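Local coordinates for protein cytochrome c3 (Desulfuromonas acetoxidans, PDB 1HH5) that participates in sulfate respiration by using its three covalently bound hemes to transfer electrons from a dehydrogenase to ferredoxin, at residues A[4-7]-A[12-15]; A[15-20]-A[28-33]; A[48-53]-A[58-63]. One frame throughout, in Å; residues are numbered along the deposited sequence. Where two conformers were deposited one is given.

A small multiheme cytochrome illustrates how a short chain with little regular structure can be organised round its cofactors. From the N terminus, interaction 1 closes first, pairing strand 3-6 with strand 13-16 in a hairpin. Interaction 2 begins on F15, where that pairing ends; it runs into helix 17-24, and the loop it closes returns with residues 28-33 on the far side of a heme whose propionate is held by the hairpin. Interaction 3 lies further along in series, joining helix 50-53 to the segment that leads into helix 62-65. None nests inside another. Interactions 2 and 3 meet where H20 and H53 bind one iron from its two sides.

Interaction 1: residues A[4-7]-A[12-15]; sequences VTYE and NVTF. With HEC (heme c), chain B.
Y6 and V13 form one of the two hydrogen-bonded pairs of an antiparallel beta hairpin, the other being V4 and F15, with T5 facing T14 in the non-hydrogen-bonded pair between them. The side chain of Y6 shows how such a hairpin can reach a cofactor. With CG anti to the carbonyl carbon (chi1 -56°), the ring runs along the face that also carries V4, V13 and F15. CB passes the carbonyl oxygen of V13, CD2 lies 4.2 Å from V13 CB, and CE2 meets F15 CB edge-on at 3.6 Å. V4 CG1 sits over one ring face, 3.6 Å above its plane and displaced toward the rim. Y6 CE1 comes within 3.4 Å of the heme propionate oxygen O1D, and beyond CZ, Y6 OH donates to heme O1D at 2.8 Å, tying the hairpin to the heme c of chain B.

Past the last pair, the side-chain amide of N12 meets E7. N12 ND2 donates to E7 OE1 at 3.1 Å, approaching from above the carboxylate, whose plane stands 83° from that of the amide. N12 OD1 accepts from N8 N but lies near another acceptor, E7 OE2, leaving the amide's placement doubtful. An alanine here would remove both groups, and would probably leave the E7 carboxylate without this donor and N8 N without its acceptor. In the ladder, Y6 N donates to V13 O at 2.7 Å, in the carbonyl plane.

Interaction 2: residues A[15-20]-A[28-33]; sequences FDHKAH and ACHEGT. With HEC (heme c), chain B.
H17 and H30 approach one iron from opposite sides of the porphyrin, the bis-histidine coordination of a c-type heme in which H30 closes the CXXCH motif begun by C26. Each NE2 is 2.0 Å from FE, and the protein contact between these segments consists of little more than the two coordinating nitrogens, H17 NE2 and H30 NE2, 4.0 Å apart across the metal. The histidines come to it differently. At chi1 -174° the H17 side chain stretches out from the first turn of helix 17-24 to bring NE2 to the iron; H30, at chi1 -70°, folds its CG beside the backbone N and meets the metal from the other face. Their rings are turned about 73° against each other: the H17 plane runs toward the meso carbon CHB, that of H30 toward the neighbouring CHC. Next to H30, the SG of C29 is joined to CAC at 1.8 Å, fixing that edge of the macrocycle.

On the H17 side, F15 lays CE2 3.6 Å from the heme methyl CMD and pushes CE1 over the centre of the H20 ring, 3.4 Å above it, in an edge-to-face stack. H20 coordinates a different heme, and its CD2 also touches CBC of the first, bringing two cofactors close through one side chain. D16 prepares this helix start: as N-cap, its OD1 accepts from A19 N. D16 O takes two bonds from H20, one from the backbone N and one from ring ND1 at 2.9 Å, which fixes how the imidazole is rotated.

Interaction 3: residues A[48-53]-A[58-63]; sequences ACKTCH and GPTKCG. With HEC (heme c), chain C.
The carbonyl oxygen of P59 accepts a 2.7 Å hydrogen bond from H53 ND1, the donor tilted 25° from the carbonyl plane and the bond somewhat bent, 144° at the hydrogen. By occupying ND1, this bond fixes the ring's rotation and leaves NE2 to bind the heme iron at 2.0 Å; it is likely to lend the ring some imidazolate character, making NE2 a stronger donor to the iron. Over one face lie G58 CA and P59 CD, the latter 3.7 Å from the ring centroid in a CH-pi contact, while C49 O stands over the opposite face. G58 comes so close that a beta carbon here would run into H53 CD2. P59 CD is shared, lying 3.4 Å from heme atom C2A. Farther along, T60 CG2 packs on H53 CB. K50, extended until its last torsion turns to 58°, reaches across so that its NZ lies 2.7 Å from T60 O.

C49, at the N-cap of helix 50-53, is bonded through SG to heme CAB, and C52 within the helix through SG to CAC. With H53 they form the CXXCH attachment site, and H20, from the other side of the iron, completes the bis-histidine coordination of this c-type heme.

Interaction 1: residues A[4-7]-A[12-15]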
loop_
_atom_site.group_PDB
_atom_site.type_symbol
_atom_site.label_atom_id
_atom_site.label_comp_id
_atom_site.label_asym_id
_atom_site.label_seq_id
_atom_site.Cartn_x
_atom_site.Cartn_y
_atom_site.Cartn_z
ATOM N N VAL A 4 -5.537 6.006 4.032
ATOM C CA VAL A 4 -6.553 4.980 3.843
ATOM C C VAL A 4 -6.298 3.828 4.797
ATOM O O VAL A 4 -5.168 3.365 4.927
ATOM C CB VAL A 4 -6.527 4.417 2.407
ATOM C CG1 VAL A 4 -7.590 3.344 2.254
ATOM C CG2 VAL A 4 -6.746 5.538 1.404
ATOM N N THR A 5 -7.353 3.367 5.456
ATOM C CA THR A 5 -7.237 2.259 6.392
ATOM C C THR A 5 -8.033 1.062 5.904
ATOM O O THR A 5 -9.203 1.187 5.547
ATOM C CB THR A 5 -7.738 2.654 7.796
ATOM O OG1 THR A 5 -6.872 3.653 8.347
ATOM C CG2 THR A 5 -7.756 1.444 8.718
ATOM N N TYR A 6 -7.389 -0.097 5.880
ATOM C CA TYR A 6 -8.047 -1.308 5.446
ATOM C C TYR A 6 -8.295 -2.166 6.678
ATOM O O TYR A 6 -7.405 -2.887 7.137
ATOM C CB TYR A 6 -7.169 -2.053 4.439
ATOM C CG TYR A 6 -6.784 -1.227 3.232
ATOM C CD1 TYR A 6 -7.657 -1.084 2.157
ATOM C CD2 TYR A 6 -5.545 -0.582 3.164
ATOM C CE1 TYR A 6 -7.312 -0.325 1.039
ATOM C CE2 TYR A 6 -5.190 0.180 2.049
ATOM C CZ TYR A 6 -6.080 0.303 0.990
ATOM O OH TYR A 6 -5.735 1.034 -0.128
ATOM N N GLU A 7 -9.505 -2.059 7.221
ATOM C CA GLU A 7 -9.902 -2.819 8.398
ATOM C C GLU A 7 -10.037 -4.278 7.986
ATOM O O GLU A 7 -10.661 -4.583 6.971
ATOM C CB GLU A 7 -11.240 -2.288 8.937
ATOM C CG GLU A 7 -12.006 -3.248 9.864
ATOM C CD GLU A 7 -11.514 -3.250 11.308
ATOM O OE1 GLU A 7 -11.665 -2.217 11.998
ATOM O OE2 GLU A 7 -10.983 -4.289 11.757
ATOM N N ASN A 12 -5.756 -4.207 11.119
ATOM C CA ASN A 12 -5.892 -3.064 10.217
ATOM C C ASN A 12 -4.588 -2.571 9.584
ATOM O O ASN A 12 -3.554 -2.474 10.246
ATOM C CB ASN A 12 -6.557 -1.899 10.954
ATOM C CG ASN A 12 -8.011 -2.176 11.293
ATOM O OD1 ASN A 12 -8.490 -3.304 11.168
ATOM N ND2 ASN A 12 -8.721 -1.143 11.730
ATOM N N VAL A 13 -4.655 -2.260 8.294
ATOM C CA VAL A 13 -3.508 -1.750 7.558
ATOM C C VAL A 13 -3.737 -0.271 7.247
ATOM O O VAL A 13 -4.769 0.101 6.685
ATOM C CB VAL A 13 -3.307 -2.503 6.215
ATOM C CG1 VAL A 13 -2.048 -2.009 5.525
ATOM C CG2 VAL A 13 -3.228 -3.996 6.462
ATOM N N THR A 14 -2.777 0.567 7.620
ATOM C CA THR A 14 -2.881 1.998 7.365
ATOM C C THR A 14 -2.024 2.374 6.162
ATOM O O THR A 14 -0.800 2.251 6.200
ATOM C CB THR A 14 -2.414 2.823 8.582
ATOM O OG1 THR A 14 -3.267 2.550 9.699
ATOM C CG2 THR A 14 -2.463 4.308 8.269
ATOM N N PHE A 15 -2.676 2.824 5.095
ATOM C CA PHE A 15 -1.973 3.222 3.881
ATOM C C PHE A 15 -1.926 4.736 3.779
ATOM O O PHE A 15 -2.927 5.381 3.455
ATOM C CB PHE A 15 -2.673 2.654 2.643
ATOM C CG PHE A 15 -2.068 3.103 1.339
ATOM C CD1 PHE A 15 -0.692 3.088 1.146
ATOM C CD2 PHE A 15 -2.885 3.507 0.290
ATOM C CE1 PHE A 15 -0.137 3.464 -0.075
ATOM C CE2 PHE A 15 -2.344 3.883 -0.930
ATOM C CZ PHE A 15 -0.964 3.864 -1.113
HETATM FE FE HEC B . -2.860 7.179 -5.692
HETATM C CHA HEC B . -6.049 5.979 -5.205
HETATM C CHB HEC B . -4.157 10.055 -7.046
HETATM C CHC HEC B . 0.287 8.546 -5.821
HETATM C CHD HEC B . -1.583 4.191 -4.763
HETATM N NA HEC B . -4.691 7.842 -6.067
HETATM C C1A HEC B . -5.901 7.210 -5.830
HETATM C C2A HEC B . -7.007 7.971 -6.378
HETATM C C3A HEC B . -6.478 9.114 -6.889
HETATM C C4A HEC B . -5.046 9.047 -6.677
HETATM C CMA HEC B . -7.246 10.233 -7.603
HETATM C CAA HEC B . -8.454 7.493 -6.515
HETATM C CBA HEC B . -9.576 8.427 -6.075
HETATM C CGA HEC B . -9.687 8.558 -4.569
HETATM O O1A HEC B . -8.707 8.993 -3.927
HETATM O O2A HEC B . -10.764 8.229 -4.024
HETATM N NB HEC B . -2.098 8.897 -6.315
HETATM C C1B HEC B . -2.784 9.979 -6.904
HETATM C C2B HEC B . -1.892 11.067 -7.214
HETATM C C3B HEC B . -0.662 10.695 -6.762
HETATM C C4B HEC B . -0.776 9.331 -6.250
HETATM C CMB HEC B . -2.231 12.327 -8.016
HETATM C CAB HEC B . 0.584 11.563 -6.776
HETATM C CBB HEC B . 0.477 12.784 -5.864
HETATM N NC HEC B . -1.031 6.490 -5.410
HETATM C C1C HEC B . 0.165 7.189 -5.462
HETATM C C2C HEC B . 1.281 6.310 -5.190
HETATM C C3C HEC B . 0.744 5.056 -5.000
HETATM C C4C HEC B . -0.688 5.195 -5.090
HETATM C CMC HEC B . 2.752 6.711 -5.171
HETATM C CAC HEC B . 1.485 3.740 -4.750
HETATM C CBC HEC B . 2.260 3.731 -3.433
HETATM N ND HEC B . -3.649 5.481 -5.063
HETATM C C1D HEC B . -2.970 4.319 -4.723
HETATM C C2D HEC B . -3.886 3.292 -4.268
HETATM C C3D HEC B . -5.134 3.801 -4.356
HETATM C C4D HEC B . -4.984 5.162 -4.858
HETATM C CMD HEC B . -3.543 1.913 -3.721
HETATM C CAD HEC B . -6.414 3.132 -3.866
HETATM C CBD HEC B . -6.720 3.595 -2.444
HETATM C CGD HEC B . -8.021 3.023 -1.907
HETATM O O1D HEC B . -8.038 1.848 -1.479
HETATM O O2D HEC B . -9.032 3.753 -1.926
#

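Interaction 2: residues A[15-20]-A[28-33]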
loop_
_atom_site.group_PDB
_atom_site.type_symbol
_atom_site.label_atom_id
_atom_site.label_comp_id
_atom_site.label_asym_id
_atom_site.label_seq_id
_atom_site.Cartn_x
_atom_site.Cartn_y
_atom_site.Cartn_z
ATOM N N PHE A 15 -2.676 2.824 5.095
ATOM C CA PHE A 15 -1.973 3.222 3.881
ATOM C C PHE A 15 -1.926 4.736 3.779
ATOM O O PHE A 15 -2.927 5.381 3.455
ATOM C CB PHE A 15 -2.673 2.654 2.643
ATOM C CG PHE A 15 -2.068 3.103 1.339
ATOM C CD1 PHE A 15 -0.692 3.088 1.146
ATOM C CD2 PHE A 15 -2.885 3.507 0.290
ATOM C CE1 PHE A 15 -0.137 3.464 -0.075
ATOM C CE2 PHE A 15 -2.344 3.883 -0.930
ATOM C CZ PHE A 15 -0.964 3.864 -1.113
ATOM N N ASP A 16 -0.757 5.302 4.062
ATOM C CA ASP A 16 -0.567 6.741 3.998
ATOM C C ASP A 16 -0.285 7.096 2.544
ATOM O O ASP A 16 0.862 7.114 2.093
ATOM C CB ASP A 16 0.598 7.155 4.900
ATOM C CG ASP A 16 0.659 8.650 5.122
ATOM O OD1 ASP A 16 0.140 9.405 4.276
ATOM O OD2 ASP A 16 1.235 9.069 6.146
ATOM N N HIS A 17 -1.365 7.350 1.816
ATOM C CA HIS A 17 -1.307 7.681 0.400
ATOM C C HIS A 17 -0.448 8.906 0.124
ATOM O O HIS A 17 0.354 8.912 -0.810
ATOM C CB HIS A 17 -2.728 7.904 -0.112
ATOM C CG HIS A 17 -2.819 8.118 -1.589
ATOM N ND1 HIS A 17 -3.079 9.335 -2.178
ATOM C CD2 HIS A 17 -2.714 7.232 -2.611
ATOM C CE1 HIS A 17 -3.128 9.154 -3.506
ATOM N NE2 HIS A 17 -2.913 7.894 -3.825
ATOM N N LYS A 18 -0.605 9.943 0.941
ATOM C CA LYS A 18 0.173 11.161 0.744
ATOM C C LYS A 18 1.671 10.935 0.922
ATOM O O LYS A 18 2.470 11.402 0.110
ATOM C CB LYS A 18 -0.290 12.262 1.697
ATOM C CG LYS A 18 0.452 13.579 1.492
ATOM C CD LYS A 18 -0.041 14.666 2.430
ATOM C CE LYS A 18 -1.491 15.034 2.156
ATOM N NZ LYS A 18 -1.711 15.488 0.752
ATOM N N ALA A 19 2.049 10.222 1.980
ATOM C CA ALA A 19 3.459 9.946 2.246
ATOM C C ALA A 19 4.090 9.168 1.092
ATOM O O ALA A 19 5.193 9.482 0.657
ATOM C CB ALA A 19 3.609 9.166 3.552
ATOM N N HIS A 20 3.399 8.144 0.604
ATOM C CA HIS A 20 3.925 7.364 -0.516
ATOM C C HIS A 20 4.112 8.262 -1.747
ATOM O O HIS A 20 5.131 8.197 -2.428
ATOM C CB HIS A 20 2.970 6.220 -0.872
ATOM C CG HIS A 20 3.114 5.010 -0.001
ATOM N ND1 HIS A 20 2.685 4.934 1.305
ATOM C CD2 HIS A 20 3.653 3.795 -0.280
ATOM C CE1 HIS A 20 2.966 3.706 1.761
ATOM N NE2 HIS A 20 3.555 2.978 0.834
ATOM N N ALA A 28 4.531 6.053 -9.965
ATOM C CA ALA A 28 5.183 4.901 -9.367
ATOM C C ALA A 28 4.121 3.808 -9.264
ATOM O O ALA A 28 4.428 2.622 -9.363
ATOM C CB ALA A 28 5.713 5.251 -7.981
ATOM N N CYS A 29 2.864 4.219 -9.096
ATOM C CA CYS A 29 1.764 3.264 -8.952
ATOM C C CYS A 29 0.596 3.471 -9.894
ATOM O O CYS A 29 -0.195 2.550 -10.111
ATOM C CB CYS A 29 1.210 3.315 -7.533
ATOM S SG CYS A 29 2.481 3.415 -6.254
ATOM N N HIS A 30 0.470 4.682 -10.426
ATOM C CA HIS A 30 -0.632 5.011 -11.323
ATOM C C HIS A 30 -0.193 5.162 -12.768
ATOM O O HIS A 30 0.744 5.900 -13.064
ATOM C CB HIS A 30 -1.293 6.317 -10.882
ATOM C CG HIS A 30 -2.068 6.208 -9.610
ATOM N ND1 HIS A 30 -3.273 5.553 -9.491
ATOM C CD2 HIS A 30 -1.793 6.695 -8.374
ATOM C CE1 HIS A 30 -3.682 5.667 -8.216
ATOM N NE2 HIS A 30 -2.813 6.354 -7.499
ATOM N N GLU A 31 -0.878 4.459 -13.660
ATOM C CA GLU A 31 -0.597 4.540 -15.088
ATOM C C GLU A 31 -1.636 5.479 -15.697
ATOM O O GLU A 31 -2.838 5.277 -15.528
ATOM C CB GLU A 31 -0.710 3.159 -15.732
ATOM C CG GLU A 31 0.382 2.194 -15.322
ATOM C CD GLU A 31 0.211 0.826 -15.949
ATOM O OE1 GLU A 31 -0.779 0.137 -15.620
ATOM O OE2 GLU A 31 1.063 0.440 -16.776
ATOM N N GLY A 32 -1.170 6.511 -16.391
ATOM C CA GLY A 32 -2.087 7.456 -16.997
ATOM C C GLY A 32 -2.739 8.330 -15.948
ATOM O O GLY A 32 -2.131 8.631 -14.923
ATOM N N THR A 33 -3.974 8.744 -16.199
ATOM C CA THR A 33 -4.694 9.585 -15.253
ATOM C C THR A 33 -4.923 8.810 -13.963
ATOM O O THR A 33 -5.555 7.754 -13.968
ATOM C CB THR A 33 -6.051 10.028 -15.825
ATOM O OG1 THR A 33 -5.836 10.809 -17.008
ATOM C CG2 THR A 33 -6.816 10.862 -14.804
HETATM FE FE HEC B . -2.860 7.179 -5.692
HETATM C CHA HEC B . -6.049 5.979 -5.205
HETATM C CHB HEC B . -4.157 10.055 -7.046
HETATM C CHC HEC B . 0.287 8.546 -5.821
HETATM C CHD HEC B . -1.583 4.191 -4.763
HETATM N NA HEC B . -4.691 7.842 -6.067
HETATM C C1A HEC B . -5.901 7.210 -5.830
HETATM C C2A HEC B . -7.007 7.971 -6.378
HETATM C C3A HEC B . -6.478 9.114 -6.889
HETATM C C4A HEC B . -5.046 9.047 -6.677
HETATM C CMA HEC B . -7.246 10.233 -7.603
HETATM C CAA HEC B . -8.454 7.493 -6.515
HETATM C CBA HEC B . -9.576 8.427 -6.075
HETATM C CGA HEC B . -9.687 8.558 -4.569
HETATM O O1A HEC B . -8.707 8.993 -3.927
HETATM O O2A HEC B . -10.764 8.229 -4.024
HETATM N NB HEC B . -2.098 8.897 -6.315
HETATM C C1B HEC B . -2.784 9.979 -6.904
HETATM C C2B HEC B . -1.892 11.067 -7.214
HETATM C C3B HEC B . -0.662 10.695 -6.762
HETATM C C4B HEC B . -0.776 9.331 -6.250
HETATM C CMB HEC B . -2.231 12.327 -8.016
HETATM C CAB HEC B . 0.584 11.563 -6.776
HETATM C CBB HEC B . 0.477 12.784 -5.864
HETATM N NC HEC B . -1.031 6.490 -5.410
HETATM C C1C HEC B . 0.165 7.189 -5.462
HETATM C C2C HEC B . 1.281 6.310 -5.190
HETATM C C3C HEC B . 0.744 5.056 -5.000
HETATM C C4C HEC B . -0.688 5.195 -5.090
HETATM C CMC HEC B . 2.752 6.711 -5.171
HETATM C CAC HEC B . 1.485 3.740 -4.750
HETATM C CBC HEC B . 2.260 3.731 -3.433
HETATM N ND HEC B . -3.649 5.481 -5.063
HETATM C C1D HEC B . -2.970 4.319 -4.723
HETATM C C2D HEC B . -3.886 3.292 -4.268
HETATM C C3D HEC B . -5.134 3.801 -4.356
HETATM C C4D HEC B . -4.984 5.162 -4.858
HETATM C CMD HEC B . -3.543 1.913 -3.721
HETATM C CAD HEC B . -6.414 3.132 -3.866
HETATM C CBD HEC B . -6.720 3.595 -2.444
HETATM C CGD HEC B . -8.021 3.023 -1.907
HETATM O O1D HEC B . -8.038 1.848 -1.479
HETATM O O2D HEC B . -9.032 3.753 -1.926
#

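Interaction 3: residues A[48-53]-A[58-63]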
loop_
_atom_site.group_PDB
_atom_site.type_symbol
_atom_site.label_atom_id
_atom_site.label_comp_id
_atom_site.label_asym_id
_atom_site.label_seq_id
_atom_site.Cartn_x
_atom_site.Cartn_y
_atom_site.Cartn_z
ATOM N N ALA A 48 0.260 -4.710 -5.855
ATOM C CA ALA A 48 -0.288 -3.438 -5.390
ATOM C C ALA A 48 0.434 -2.876 -4.163
ATOM O O ALA A 48 0.480 -1.659 -3.975
ATOM C CB ALA A 48 -1.790 -3.578 -5.102
ATOM N N CYS A 49 1.018 -3.751 -3.345
ATOM C CA CYS A 49 1.709 -3.301 -2.134
ATOM C C CYS A 49 3.046 -3.965 -1.790
ATOM O O CYS A 49 4.107 -3.329 -1.818
ATOM C CB CYS A 49 0.795 -3.477 -0.917
ATOM S SG CYS A 49 -0.789 -2.583 -0.962
ATOM N N LYS A 50 2.972 -5.244 -1.441
ATOM C CA LYS A 50 4.131 -6.017 -1.006
ATOM C C LYS A 50 5.338 -6.082 -1.944
ATOM O O LYS A 50 6.476 -5.876 -1.515
ATOM C CB LYS A 50 3.673 -7.436 -0.648
ATOM C CG LYS A 50 4.726 -8.298 0.020
ATOM C CD LYS A 50 4.132 -9.647 0.384
ATOM C CE LYS A 50 5.191 -10.609 0.874
ATOM N NZ LYS A 50 5.916 -10.079 2.063
ATOM N N THR A 51 5.101 -6.379 -3.214
ATOM C CA THR A 51 6.202 -6.475 -4.166
ATOM C C THR A 51 7.134 -5.263 -4.149
ATOM O O THR A 51 8.349 -5.417 -4.124
ATOM C CB THR A 51 5.685 -6.685 -5.598
ATOM O OG1 THR A 51 4.860 -7.854 -5.633
ATOM C CG2 THR A 51 6.853 -6.871 -6.560
ATOM N N CYS A 52 6.583 -4.053 -4.164
ATOM C CA CYS A 52 7.446 -2.877 -4.141
ATOM C C CYS A 52 8.262 -2.782 -2.857
ATOM O O CYS A 52 9.418 -2.355 -2.878
ATOM C CB CYS A 52 6.629 -1.596 -4.295
ATOM S SG CYS A 52 7.657 -0.105 -4.146
ATOM N N HIS A 53 7.656 -3.166 -1.736
ATOM C CA HIS A 53 8.336 -3.110 -0.446
ATOM C C HIS A 53 9.609 -3.955 -0.393
ATOM O O HIS A 53 10.506 -3.685 0.396
ATOM C CB HIS A 53 7.382 -3.537 0.674
ATOM C CG HIS A 53 6.319 -2.525 0.984
ATOM N ND1 HIS A 53 5.317 -2.715 1.909
ATOM C CD2 HIS A 53 6.120 -1.282 0.478
ATOM C CE1 HIS A 53 4.557 -1.612 1.936
ATOM N NE2 HIS A 53 4.996 -0.705 1.086
ATOM N N GLY A 58 10.262 -0.592 3.166
ATOM C CA GLY A 58 8.843 -0.889 3.241
ATOM C C GLY A 58 8.627 -2.216 3.940
ATOM O O GLY A 58 9.467 -3.102 3.848
ATOM N N PRO A 59 7.500 -2.390 4.640
ATOM C CA PRO A 59 7.234 -3.644 5.343
ATOM C C PRO A 59 6.882 -4.829 4.461
ATOM O O PRO A 59 6.029 -4.741 3.575
ATOM C CB PRO A 59 6.098 -3.266 6.286
ATOM C CG PRO A 59 5.322 -2.297 5.464
ATOM C CD PRO A 59 6.417 -1.424 4.872
ATOM N N THR A 60 7.550 -5.945 4.725
ATOM C CA THR A 60 7.307 -7.175 4.003
ATOM C C THR A 60 6.828 -8.226 5.003
ATOM O O THR A 60 6.157 -9.182 4.631
ATOM C CB THR A 60 8.582 -7.650 3.261
ATOM O OG1 THR A 60 9.731 -7.455 4.093
ATOM C CG2 THR A 60 8.762 -6.861 1.972
ATOM N N LYS A 61 7.164 -8.032 6.278
ATOM C CA LYS A 61 6.734 -8.943 7.336
ATOM C C LYS A 61 5.274 -8.628 7.664
ATOM O O LYS A 61 4.865 -7.469 7.631
ATOM C CB LYS A 61 7.598 -8.752 8.585
ATOM C CG LYS A 61 9.064 -9.091 8.361
ATOM C CD LYS A 61 9.975 -8.403 9.364
ATOM C CE LYS A 61 9.782 -8.914 10.769
ATOM N NZ LYS A 61 10.854 -8.377 11.659
ATOM N N CYS A 62 4.501 -9.659 7.993
ATOM C CA CYS A 62 3.080 -9.501 8.306
ATOM C C CYS A 62 2.755 -8.349 9.245
ATOM O O CYS A 62 1.847 -7.566 8.978
ATOM C CB CYS A 62 2.520 -10.780 8.924
ATOM S SG CYS A 62 2.882 -12.285 7.983
ATOM N N GLY A 63 3.493 -8.266 10.348
ATOM C CA GLY A 63 3.251 -7.228 11.339
ATOM C C GLY A 63 3.632 -5.819 10.934
ATOM O O GLY A 63 3.282 -4.859 11.627
HETATM FE FE HEC C . 4.318 1.158 0.997
HETATM C CHA HEC C . 6.306 2.197 3.580
HETATM C CHB HEC C . 1.841 0.300 3.278
HETATM C CHC HEC C . 2.296 0.191 -1.554
HETATM C CHD HEC C . 6.780 1.922 -1.252
HETATM N NA HEC C . 4.117 1.233 2.965
HETATM C C1A HEC C . 5.061 1.661 3.892
HETATM C C2A HEC C . 4.588 1.412 5.246
HETATM C C3A HEC C . 3.342 0.882 5.171
HETATM C C4A HEC C . 3.034 0.805 3.762
HETATM C CMA HEC C . 2.470 0.384 6.326
HETATM C CAA HEC C . 5.437 1.549 6.472
HETATM C CBA HEC C . 5.159 2.724 7.396
HETATM C CGA HEC C . 5.128 4.050 6.676
HETATM O O1A HEC C . 4.033 4.465 6.234
HETATM O O2A HEC C . 6.202 4.675 6.543
HETATM N NB HEC C . 2.492 0.413 0.899
HETATM C C1B HEC C . 1.597 0.109 1.919
HETATM C C2B HEC C . 0.356 -0.409 1.392
HETATM C C3B HEC C . 0.455 -0.372 0.049
HETATM C C4B HEC C . 1.788 0.117 -0.256
HETATM C CMB HEC C . -0.754 -1.051 2.210
HETATM C CAB HEC C . -0.584 -0.766 -1.000
HETATM C CBB HEC C . -1.928 -0.063 -0.842
HETATM N NC HEC C . 4.520 0.988 -0.973
HETATM C C1C HEC C . 3.593 0.556 -1.878
HETATM C C2C HEC C . 4.137 0.576 -3.230
HETATM C C3C HEC C . 5.416 1.056 -3.156
HETATM C C4C HEC C . 5.637 1.322 -1.752
HETATM C CMC HEC C . 3.411 0.089 -4.465
HETATM C CAC HEC C . 6.466 1.288 -4.247
HETATM C CBC HEC C . 5.985 1.479 -5.683
HETATM N ND HEC C . 6.113 1.904 1.118
HETATM C C1D HEC C . 6.972 2.244 0.085
HETATM C C2D HEC C . 8.146 2.940 0.591
HETATM C C3D HEC C . 8.061 2.884 1.923
HETATM C C4D HEC C . 6.793 2.301 2.273
HETATM C CMD HEC C . 9.268 3.641 -0.182
HETATM C CAD HEC C . 9.243 3.202 2.810
HETATM C CBD HEC C . 9.189 4.518 3.528
HETATM C CGD HEC C . 10.567 4.992 3.925
HETATM O O1D HEC C . 11.376 4.146 4.359
HETATM O O2D HEC C . 10.840 6.206 3.806
#